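Local coordinates for uncharacterized protein PH0321 (Pyrococcus horikoshii, PDB 3BS4) that is of unknown function but has a KaiC-like domain that, in this crystal, holds a peptide of unknown identity, at residues 122-127 against 173-178; 114-119 against 165-170; 50-55 against 142-147; 85-90 against 104-109. All coordinates share one frame; numbering follows the deposited sequence. Where two conformers were deposited one is given.

Contact 1 (122-127 against 173-178); sequences AVEDHK and GHPAYK
Glu-124 on helix 115-132 and Ala-176 on the short helix 175-178 bring the two backbones together, their CA atoms 4.3 Å apart. The methyl of Ala-176 fits into this approach, its CB 3.8 Å from Glu-124 CB and 4.0 Å from Val-123 CG1. Beyond CB the Glu-124 chain runs extended and crosses His-174, its carboxylate plane at 87° to the ring. OE1 lies near the ring plane, 3.3 Å from His-174 CE1, while OE2 rests on Pro-175 CB. The imidazole is held through ND1, which accepts in the ring plane from Ala-176 N (3.0 Å), nearly straight at 170°, with His-174 at the N-cap position. Lys-127 stretches out fully and gives a hydrogen bond from NZ to Ala-176 O (2.8 Å); NZ is also bonded to Pro-181 O and to the backbone of the bound peptide. An alanine here would probably leave all three oxygens without this donor and loosen the hold on the peptide. Tyr-177 crosses Val-123 at about a right angle, OH 3.8 Å from CG2, and that hydroxyl too is hydrogen-bonded to the peptide backbone. An N-capped short helix thus packs on a longer one, both lining the peptide's site in this crystal.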
# COMPACT_ATOMS: atom_id res chain seq x y z
N ALA A 122 0.18 -11.97 12.26
CA ALA A 122 1.45 -11.69 11.55
C ALA A 122 1.94 -10.30 11.88
O ALA A 122 3.12 -10.09 12.18
CB ALA A 122 1.29 -11.84 10.03
N VAL A 123 1.02 -9.34 11.82
CA VAL A 123 1.36 -7.96 12.12
C VAL A 123 1.88 -7.84 13.56
O VAL A 123 2.91 -7.20 13.80
CB VAL A 123 0.19 -7.02 11.85
CG1 VAL A 123 0.50 -5.63 12.38
CG2 VAL A 123 -0.09 -6.98 10.33
N GLU A 124 1.16 -8.45 14.51
CA GLU A 124 1.60 -8.41 15.91
C GLU A 124 3.02 -8.97 16.03
O GLU A 124 3.87 -8.40 16.74
CB GLU A 124 0.64 -9.19 16.80
CG GLU A 124 0.98 -9.08 18.29
CD GLU A 124 -0.06 -9.72 19.21
OE1 GLU A 124 -0.94 -10.46 18.71
OE2 GLU A 124 0.03 -9.49 20.44
N ASP A 125 3.28 -10.07 15.33
CA ASP A 125 4.59 -10.70 15.40
C ASP A 125 5.70 -9.79 14.86
O ASP A 125 6.76 -9.66 15.51
CB ASP A 125 4.56 -12.10 14.78
CG ASP A 125 3.89 -13.14 15.72
OD1 ASP A 125 3.56 -12.79 16.89
OD2 ASP A 125 3.68 -14.29 15.29
N HIS A 126 5.45 -9.11 13.73
CA HIS A 126 6.41 -8.13 13.19
C HIS A 126 6.65 -7.02 14.17
O HIS A 126 7.78 -6.54 14.34
CB HIS A 126 5.89 -7.36 11.97
CG HIS A 126 5.40 -8.19 10.83
ND1 HIS A 126 5.80 -9.49 10.63
CD2 HIS A 126 4.57 -7.87 9.81
CE1 HIS A 126 5.21 -9.95 9.53
NE2 HIS A 126 4.47 -8.98 9.02
N LYS A 127 5.57 -6.52 14.76
CA LYS A 127 5.67 -5.35 15.61
C LYS A 127 6.37 -5.71 16.91
O LYS A 127 7.03 -4.87 17.51
CB LYS A 127 4.29 -4.76 15.91
CG LYS A 127 3.66 -4.08 14.70
CD LYS A 127 2.51 -3.19 15.12
CE LYS A 127 1.80 -2.56 13.91
NZ LYS A 127 0.65 -1.75 14.39
N GLY A 173 -9.98 -3.85 17.85
CA GLY A 173 -9.67 -4.39 19.18
C GLY A 173 -8.39 -5.20 19.37
O GLY A 173 -7.97 -5.46 20.50
N HIS A 174 -7.76 -5.61 18.27
CA HIS A 174 -6.61 -6.51 18.35
C HIS A 174 -5.35 -5.84 18.90
O HIS A 174 -5.08 -4.67 18.59
CB HIS A 174 -6.32 -7.11 16.97
CG HIS A 174 -5.51 -8.36 17.02
ND1 HIS A 174 -4.14 -8.34 17.16
CD2 HIS A 174 -5.87 -9.66 16.99
CE1 HIS A 174 -3.69 -9.58 17.19
NE2 HIS A 174 -4.72 -10.41 17.10
N PRO A 175 -4.57 -6.57 19.73
CA PRO A 175 -3.31 -6.04 20.28
C PRO A 175 -2.34 -5.49 19.24
O PRO A 175 -1.61 -4.55 19.53
CB PRO A 175 -2.68 -7.25 20.98
CG PRO A 175 -3.79 -8.15 21.27
CD PRO A 175 -4.85 -7.93 20.23
N ALA A 176 -2.35 -6.06 18.03
CA ALA A 176 -1.46 -5.59 16.96
C ALA A 176 -1.64 -4.10 16.69
O ALA A 176 -0.72 -3.42 16.24
CB ALA A 176 -1.68 -6.40 15.67
N TYR A 177 -2.84 -3.58 16.96
CA TYR A 177 -3.16 -2.19 16.67
C TYR A 177 -3.37 -1.34 17.91
O TYR A 177 -3.34 -0.11 17.83
CB TYR A 177 -4.40 -2.12 15.78
CG TYR A 177 -4.17 -2.93 14.55
CD1 TYR A 177 -3.40 -2.41 13.52
CD2 TYR A 177 -4.64 -4.24 14.46
CE1 TYR A 177 -3.13 -3.14 12.41
CE2 TYR A 177 -4.37 -5.00 13.32
CZ TYR A 177 -3.60 -4.42 12.31
OH TYR A 177 -3.29 -5.09 11.17
N LYS A 178 -3.56 -2.00 19.04
CA LYS A 178 -3.86 -1.27 20.27
C LYS A 178 -2.71 -1.24 21.27
O LYS A 178 -2.65 -0.35 22.12
CB LYS A 178 -5.15 -1.82 20.92
CG LYS A 178 -6.38 -1.72 20.02
CD LYS A 178 -6.97 -0.30 19.98
CE LYS A 178 -7.42 0.07 18.57
NZ LYS A 178 -8.61 0.98 18.53

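Contact 2 (114-119 against 165-170); sequences TLPIKY and ETSAEV
Pro-116 packs its ring against Thr-166, Ser-167 and Val-170, joining two helices of the alpha/beta fold that follow one another as beta-alpha-beta crossovers, helix 115-132 leading into strand 141-146 and helix 157-173 leading out of it. The short helical segments run roughly the same way, at 38° and 9.0 Å between axes. The CA atoms of Pro-116 and Ser-167 are 5.0 Å apart, an approach consistent with the small serine side chain. CG of the proline touches Ser-167 OG at 3.6 Å and Thr-166 CG2 at 4.0 Å, whereas CB meets Val-170 CG2 at 3.9 Å. Pro-116 lies in the first turn of its helix, where a missing backbone N-H costs no helical bond. Behind this first shell, Thr-166 OG1 sits beside its own backbone N (chi1 -57°) and is hydrogen-bonded to Arg-162 O, which leaves the methyl CG2 as the branch that meets the ring. Ser-167 OG is likewise held, by Tyr-163 O one turn back, and the Tyr-163 side chain also packs on Pro-116. Ile-117 extends the seam toward His-174. At the far end Val-170 CG1 comes to 4.1 Å from the carbonyl oxygen Pro-116 O.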
# COMPACT_ATOMS: atom_id res chain seq x y z
N THR A 114 -11.31 -16.02 7.73
CA THR A 114 -10.12 -16.36 8.54
C THR A 114 -8.97 -15.38 8.34
O THR A 114 -8.13 -15.21 9.24
CB THR A 114 -9.57 -17.77 8.21
OG1 THR A 114 -9.06 -17.78 6.87
CG2 THR A 114 -10.66 -18.84 8.37
N LEU A 115 -8.91 -14.76 7.16
CA LEU A 115 -7.76 -13.94 6.79
C LEU A 115 -7.49 -12.76 7.75
O LEU A 115 -6.33 -12.52 8.11
CB LEU A 115 -7.87 -13.48 5.34
CG LEU A 115 -6.63 -12.80 4.75
CD1 LEU A 115 -5.38 -13.65 4.97
CD2 LEU A 115 -6.80 -12.46 3.28
N PRO A 116 -8.52 -11.99 8.15
CA PRO A 116 -8.27 -10.86 9.05
C PRO A 116 -7.49 -11.20 10.32
O PRO A 116 -6.52 -10.51 10.63
CB PRO A 116 -9.68 -10.36 9.39
CG PRO A 116 -10.43 -10.61 8.12
CD PRO A 116 -9.95 -12.01 7.74
N ILE A 117 -7.89 -12.24 11.04
CA ILE A 117 -7.18 -12.62 12.27
C ILE A 117 -5.78 -13.17 11.96
O ILE A 117 -4.82 -12.95 12.73
CB ILE A 117 -8.02 -13.58 13.19
CG1 ILE A 117 -7.40 -13.69 14.58
CG2 ILE A 117 -8.22 -14.93 12.56
CD1 ILE A 117 -7.94 -12.63 15.52
N LYS A 118 -5.63 -13.85 10.83
CA LYS A 118 -4.31 -14.34 10.44
C LYS A 118 -3.35 -13.18 10.12
O LYS A 118 -2.17 -13.21 10.50
CB LYS A 118 -4.40 -15.36 9.31
CG LYS A 118 -5.10 -16.63 9.80
CD LYS A 118 -5.07 -17.76 8.79
CE LYS A 118 -5.57 -19.04 9.48
NZ LYS A 118 -5.68 -20.17 8.52
N TYR A 119 -3.87 -12.14 9.47
CA TYR A 119 -3.05 -10.94 9.26
C TYR A 119 -2.68 -10.28 10.59
O TYR A 119 -1.55 -9.83 10.77
CB TYR A 119 -3.78 -9.89 8.43
CG TYR A 119 -3.61 -10.02 6.93
CD1 TYR A 119 -2.36 -10.31 6.36
CD2 TYR A 119 -4.67 -9.74 6.09
CE1 TYR A 119 -2.22 -10.39 4.96
CE2 TYR A 119 -4.53 -9.82 4.71
CZ TYR A 119 -3.33 -10.15 4.15
OH TYR A 119 -3.22 -10.20 2.78
N GLU A 165 -15.06 -5.43 6.03
CA GLU A 165 -15.68 -5.04 7.30
C GLU A 165 -15.13 -5.85 8.47
O GLU A 165 -14.79 -5.28 9.50
CB GLU A 165 -17.21 -5.11 7.22
CG GLU A 165 -17.91 -4.56 8.50
CD GLU A 165 -17.58 -3.11 8.84
OE1 GLU A 165 -17.11 -2.33 7.97
OE2 GLU A 165 -17.80 -2.73 10.02
N THR A 166 -14.97 -7.15 8.30
CA THR A 166 -14.40 -7.99 9.37
C THR A 166 -12.97 -7.55 9.70
O THR A 166 -12.57 -7.57 10.86
CB THR A 166 -14.41 -9.46 8.96
OG1 THR A 166 -15.75 -9.86 8.65
CG2 THR A 166 -13.87 -10.34 10.08
N SER A 167 -12.20 -7.16 8.69
CA SER A 167 -10.87 -6.60 8.90
C SER A 167 -10.93 -5.39 9.79
O SER A 167 -10.15 -5.26 10.73
CB SER A 167 -10.24 -6.20 7.56
OG SER A 167 -10.09 -7.32 6.75
N ALA A 168 -11.86 -4.49 9.51
CA ALA A 168 -11.99 -3.27 10.32
C ALA A 168 -12.35 -3.64 11.75
O ALA A 168 -11.82 -3.06 12.70
CB ALA A 168 -13.02 -2.34 9.72
N GLU A 169 -13.21 -4.64 11.90
CA GLU A 169 -13.64 -5.11 13.23
C GLU A 169 -12.46 -5.67 14.03
O GLU A 169 -12.31 -5.38 15.23
CB GLU A 169 -14.73 -6.17 13.10
CG GLU A 169 -16.06 -5.68 12.55
CD GLU A 169 -16.99 -6.83 12.16
OE1 GLU A 169 -16.78 -7.96 12.68
OE2 GLU A 169 -17.92 -6.63 11.35
N VAL A 170 -11.64 -6.48 13.38
CA VAL A 170 -10.45 -7.04 14.03
C VAL A 170 -9.47 -5.94 14.45
O VAL A 170 -8.93 -5.97 15.56
CB VAL A 170 -9.76 -8.08 13.12
CG1 VAL A 170 -8.35 -8.41 13.65
CG2 VAL A 170 -10.61 -9.33 13.02

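Contact 3 (50-55 against 142-147); sequences NLVGMF and YGFAIS
Tyr-142 pairs with Val-52 to begin a parallel run of four bridged residue pairs, the strand axes 4.7 Å apart and turned by 17°. Five backbone hydrogen bonds alternate between the strands: Tyr-142 N to Leu-51 O, Gly-53 N to Tyr-142 O, Phe-144 N to Gly-53 O, Phe-55 N to Phe-144 O and Ile-146 N to Phe-55 O, all between 2.8 and 3.0 Å. From CB, which lies 4.1 Å from Leu-51 O, the Tyr-142 side chain turns CG anti to the carbonyl carbon (chi1 -66°). One ring edge then runs past Asn-50: CD2 is 4.0 Å from Asn-50 CB, and CE2 is 3.8 Å from Asn-50 CG, with the amide plane 81° from the ring. At the tip, OH is hydrogen-bonded to Lys-45 NZ and, at 2.7 Å, to a water that bonds weakly to Asn-50 OD1, which also accepts from Glu-140 N. A phenylalanine in its place would probably leave Lys-45 and this water without their hydroxyl partner. On the same face Phe-144 CD2 meets Val-52 CG1 at 3.7 Å, and helix 34-47 covers both, Leu-42 touching each, with Leu-46 on Val-52 and Leu-38 on Phe-144. The opposite face carries Phe-55 and Ala-145; there Phe-55 meets Val-123 of helix 115-132 and the bound peptide. Strand 84-87 flanks 51-56, and strand 184-190 flanks 141-146, placing the pair amid the parallel strands of the sheet.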
# COMPACT_ATOMS: atom_id res chain seq x y z
N ASN A 50 12.78 4.33 7.40
CA ASN A 50 11.55 4.11 8.15
C ASN A 50 11.25 2.62 8.20
O ASN A 50 11.92 1.84 7.54
CB ASN A 50 10.40 4.88 7.48
CG ASN A 50 10.57 6.36 7.64
OD1 ASN A 50 10.49 6.88 8.74
ND2 ASN A 50 10.85 7.05 6.53
N LEU A 51 10.24 2.24 8.99
CA LEU A 51 9.80 0.86 9.01
C LEU A 51 8.66 0.68 8.02
O LEU A 51 7.81 1.55 7.93
CB LEU A 51 9.33 0.48 10.41
CG LEU A 51 10.38 0.64 11.52
CD1 LEU A 51 9.76 0.23 12.83
CD2 LEU A 51 11.66 -0.15 11.23
N VAL A 52 8.68 -0.42 7.28
CA VAL A 52 7.67 -0.63 6.25
C VAL A 52 7.17 -2.05 6.35
O VAL A 52 7.97 -2.98 6.44
CB VAL A 52 8.26 -0.36 4.85
CG1 VAL A 52 7.27 -0.75 3.75
CG2 VAL A 52 8.66 1.13 4.73
N GLY A 53 5.85 -2.22 6.35
CA GLY A 53 5.25 -3.54 6.25
C GLY A 53 4.53 -3.58 4.92
O GLY A 53 3.86 -2.60 4.57
N MET A 54 4.71 -4.66 4.17
CA MET A 54 4.03 -4.82 2.87
C MET A 54 3.12 -6.04 2.91
O MET A 54 3.56 -7.13 3.29
CB MET A 54 5.06 -5.01 1.76
CG MET A 54 4.47 -5.09 0.36
SD MET A 54 5.75 -5.53 -0.84
CE MET A 54 7.08 -4.44 -0.22
N PHE A 55 1.87 -5.86 2.49
CA PHE A 55 0.98 -7.00 2.24
C PHE A 55 1.06 -7.26 0.76
O PHE A 55 0.50 -6.51 -0.05
CB PHE A 55 -0.44 -6.66 2.70
CG PHE A 55 -0.49 -6.29 4.15
CD1 PHE A 55 -0.59 -7.28 5.13
CD2 PHE A 55 -0.32 -4.97 4.54
CE1 PHE A 55 -0.60 -6.95 6.49
CE2 PHE A 55 -0.31 -4.62 5.89
CZ PHE A 55 -0.46 -5.62 6.86
N TYR A 142 5.10 2.58 8.04
CA TYR A 142 4.20 2.67 6.90
C TYR A 142 3.77 1.28 6.51
O TYR A 142 4.56 0.35 6.62
CB TYR A 142 4.91 3.31 5.71
CG TYR A 142 5.27 4.74 5.95
CD1 TYR A 142 4.33 5.75 5.75
CD2 TYR A 142 6.55 5.10 6.41
CE1 TYR A 142 4.66 7.10 5.98
CE2 TYR A 142 6.87 6.43 6.65
CZ TYR A 142 5.93 7.42 6.43
OH TYR A 142 6.27 8.74 6.65
N GLY A 143 2.54 1.14 6.03
CA GLY A 143 2.09 -0.12 5.43
C GLY A 143 1.71 0.11 3.98
O GLY A 143 1.26 1.21 3.61
N PHE A 144 1.94 -0.91 3.16
CA PHE A 144 1.54 -0.88 1.74
C PHE A 144 0.83 -2.16 1.41
O PHE A 144 1.36 -3.23 1.71
CB PHE A 144 2.78 -0.74 0.85
CG PHE A 144 3.47 0.58 1.00
CD1 PHE A 144 3.24 1.60 0.09
CD2 PHE A 144 4.34 0.82 2.07
CE1 PHE A 144 3.85 2.85 0.23
CE2 PHE A 144 4.97 2.08 2.22
CZ PHE A 144 4.72 3.08 1.29
N ALA A 145 -0.37 -2.07 0.82
CA ALA A 145 -1.09 -3.29 0.36
C ALA A 145 -1.16 -3.28 -1.17
O ALA A 145 -1.86 -2.43 -1.75
CB ALA A 145 -2.50 -3.36 0.96
N ILE A 146 -0.44 -4.23 -1.77
CA ILE A 146 -0.25 -4.26 -3.21
C ILE A 146 -0.74 -5.60 -3.76
O ILE A 146 -0.02 -6.60 -3.71
CB ILE A 146 1.23 -4.03 -3.61
CG1 ILE A 146 1.82 -2.81 -2.90
CG2 ILE A 146 1.34 -3.90 -5.13
CD1 ILE A 146 3.33 -2.67 -2.99
N SER A 147 -1.97 -5.66 -4.25
CA SER A 147 -2.95 -4.58 -4.26
C SER A 147 -4.31 -5.09 -3.87
O SER A 147 -4.54 -6.31 -3.85
CB SER A 147 -3.17 -4.19 -5.74
OG SER A 147 -1.95 -3.75 -6.33
O HOH W 1 8.58 9.56 7.66

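Contact 4 (85-90 against 104-109); sequences AIVDTF and WYLEGM
Asp-88, just past the parallel bridge of Val-87 with Trp-104, is at once the centre of an inverse gamma turn and the N-cap of helix 89-94, its side chain set against Tyr-105. Two backbone hydrogen bonds join the chains: Trp-104 N to Ile-86 O at 2.8 Å, and Asp-88 N to Trp-104 O, also 2.8 Å. Beyond them the chains part, the CA separation growing from 4.6 Å at Val-87 and Trp-104 to 6.8 Å at Thr-89 and Leu-106. The Asp-88 side chain, with CG anti to the backbone N (chi1 -175°), lies alongside Tyr-105 and points the same way, the carboxylate 55° from the ring plane. Tyr-105 CE1 packs 3.5 Å from Asp-88 CB, and Tyr-105 OH comes within 2.9 Å of Asp-88 OD2. The other oxygen, OD1, accepts from Gly-91 N and so caps the helix. Across the diverging chains Leu-106 fills the angle: its CD2 is 3.8 Å from Val-87 CG1, crossing that side chain at about a right angle, and its CD1 is 3.8 Å from Thr-89 OG1, which is itself hydrogen-bonded to Tyr-119 OH. Ser-92 OG bonds both Asp-88 O and Leu-106 N, tying the loop to the new helix. This is a strand-to-helix turn at the C-terminal end of a parallel strand, next to the short outermost strand 103-104 of an alpha/beta sheet.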
# COMPACT_ATOMS: atom_id res chain seq x y z
N ALA A 85 9.11 -5.65 6.57
CA ALA A 85 8.42 -6.92 6.84
C ALA A 85 7.48 -7.17 5.68
O ALA A 85 6.81 -6.25 5.23
CB ALA A 85 7.64 -6.86 8.13
N ILE A 86 7.44 -8.41 5.19
CA ILE A 86 6.54 -8.75 4.08
C ILE A 86 5.64 -9.88 4.51
O ILE A 86 6.12 -10.90 5.01
CB ILE A 86 7.30 -9.15 2.79
CG1 ILE A 86 8.18 -7.99 2.30
CG2 ILE A 86 6.30 -9.57 1.69
CD1 ILE A 86 9.05 -8.29 1.09
N VAL A 87 4.33 -9.69 4.34
CA VAL A 87 3.42 -10.84 4.41
C VAL A 87 3.19 -11.25 2.96
O VAL A 87 2.60 -10.50 2.17
CB VAL A 87 2.09 -10.49 5.08
CG1 VAL A 87 1.16 -11.71 5.13
CG2 VAL A 87 2.30 -9.90 6.49
N ASP A 88 3.69 -12.43 2.60
CA ASP A 88 3.57 -12.89 1.22
C ASP A 88 2.24 -13.59 1.01
O ASP A 88 2.14 -14.82 0.97
CB ASP A 88 4.77 -13.75 0.82
CG ASP A 88 4.74 -14.14 -0.65
OD1 ASP A 88 3.86 -13.65 -1.39
OD2 ASP A 88 5.61 -14.93 -1.08
N THR A 89 1.21 -12.77 0.88
CA THR A 89 -0.14 -13.27 0.67
C THR A 89 -0.24 -14.02 -0.66
O THR A 89 -0.89 -15.08 -0.75
CB THR A 89 -1.12 -12.08 0.75
OG1 THR A 89 -1.00 -11.49 2.05
CG2 THR A 89 -2.56 -12.53 0.53
N PHE A 90 0.41 -13.50 -1.69
CA PHE A 90 0.39 -14.16 -2.99
C PHE A 90 0.93 -15.58 -2.87
O PHE A 90 0.29 -16.54 -3.31
CB PHE A 90 1.20 -13.35 -4.00
CG PHE A 90 1.16 -13.93 -5.40
CD1 PHE A 90 0.21 -13.48 -6.32
CD2 PHE A 90 2.02 -14.97 -5.76
CE1 PHE A 90 0.16 -14.04 -7.59
CE2 PHE A 90 1.98 -15.52 -7.03
CZ PHE A 90 1.04 -15.04 -7.94
N TRP A 104 6.70 -13.41 5.99
CA TRP A 104 5.69 -14.20 6.67
C TRP A 104 4.75 -14.85 5.69
O TRP A 104 4.30 -14.21 4.74
CB TRP A 104 4.87 -13.33 7.61
CG TRP A 104 5.14 -13.57 9.04
CD1 TRP A 104 6.28 -13.25 9.72
CD2 TRP A 104 4.26 -14.17 10.00
NE1 TRP A 104 6.17 -13.63 11.03
CE2 TRP A 104 4.93 -14.19 11.23
CE3 TRP A 104 2.96 -14.70 9.93
CZ2 TRP A 104 4.36 -14.71 12.39
CZ3 TRP A 104 2.38 -15.22 11.09
CH2 TRP A 104 3.09 -15.22 12.30
N TYR A 105 4.46 -16.13 5.93
CA TYR A 105 3.50 -16.90 5.14
C TYR A 105 2.29 -17.26 5.97
O TYR A 105 2.44 -17.64 7.13
CB TYR A 105 4.16 -18.16 4.60
CG TYR A 105 5.08 -17.79 3.49
CD1 TYR A 105 4.57 -17.59 2.20
CD2 TYR A 105 6.43 -17.54 3.72
CE1 TYR A 105 5.40 -17.20 1.17
CE2 TYR A 105 7.27 -17.15 2.68
CZ TYR A 105 6.72 -16.98 1.41
OH TYR A 105 7.51 -16.57 0.34
N LEU A 106 1.11 -17.14 5.37
CA LEU A 106 -0.15 -17.44 6.05
C LEU A 106 -0.51 -18.90 5.82
O LEU A 106 -0.61 -19.35 4.68
CB LEU A 106 -1.29 -16.54 5.54
CG LEU A 106 -0.98 -15.04 5.46
CD1 LEU A 106 -1.88 -14.37 4.44
CD2 LEU A 106 -1.05 -14.34 6.82
N GLU A 107 -0.72 -19.61 6.92
CA GLU A 107 -0.92 -21.06 6.90
C GLU A 107 -2.39 -21.38 7.11
O GLU A 107 -3.13 -20.58 7.67
CB GLU A 107 -0.07 -21.71 8.01
CG GLU A 107 1.41 -21.32 7.99
CD GLU A 107 2.17 -21.87 6.78
OE1 GLU A 107 1.76 -22.92 6.22
OE2 GLU A 107 3.19 -21.26 6.38
N GLY A 108 -2.82 -22.56 6.65
CA GLY A 108 -4.20 -23.00 6.84
C GLY A 108 -5.21 -22.44 5.85
O GLY A 108 -4.84 -21.94 4.78
N MET A 109 -6.48 -22.52 6.21
CA MET A 109 -7.55 -22.03 5.35
C MET A 109 -7.48 -20.52 5.30
O MET A 109 -7.44 -19.85 6.34
CB MET A 109 -8.93 -22.49 5.86
CG MET A 109 -10.14 -21.84 5.18
SD MET A 109 -10.37 -22.22 3.42
CE MET A 109 -10.74 -23.98 3.51

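In the fold
From the N terminus, contact 3 opens first, at strand 51-56, and stays open while contact 4 opens and closes within its loop, setting the short strand 103-104 beside 84-87. Helix 115-132 then opens contact 2 and, two turns later, contact 1. Strand 141-146 returns to the sheet and closes contact 3, so that contacts 1 and 2 both cross it. Helix 157-173 closes contact 2 and the following short helix closes contact 1, the two crossing each other. Contacts 3 and 4 share the sheet through neighbouring strands; contacts 1 and 2 share helix 115-132, which reaches contact 3 through Tyr-119 on Phe-55 and contact 4 through Ala-122 on Trp-104.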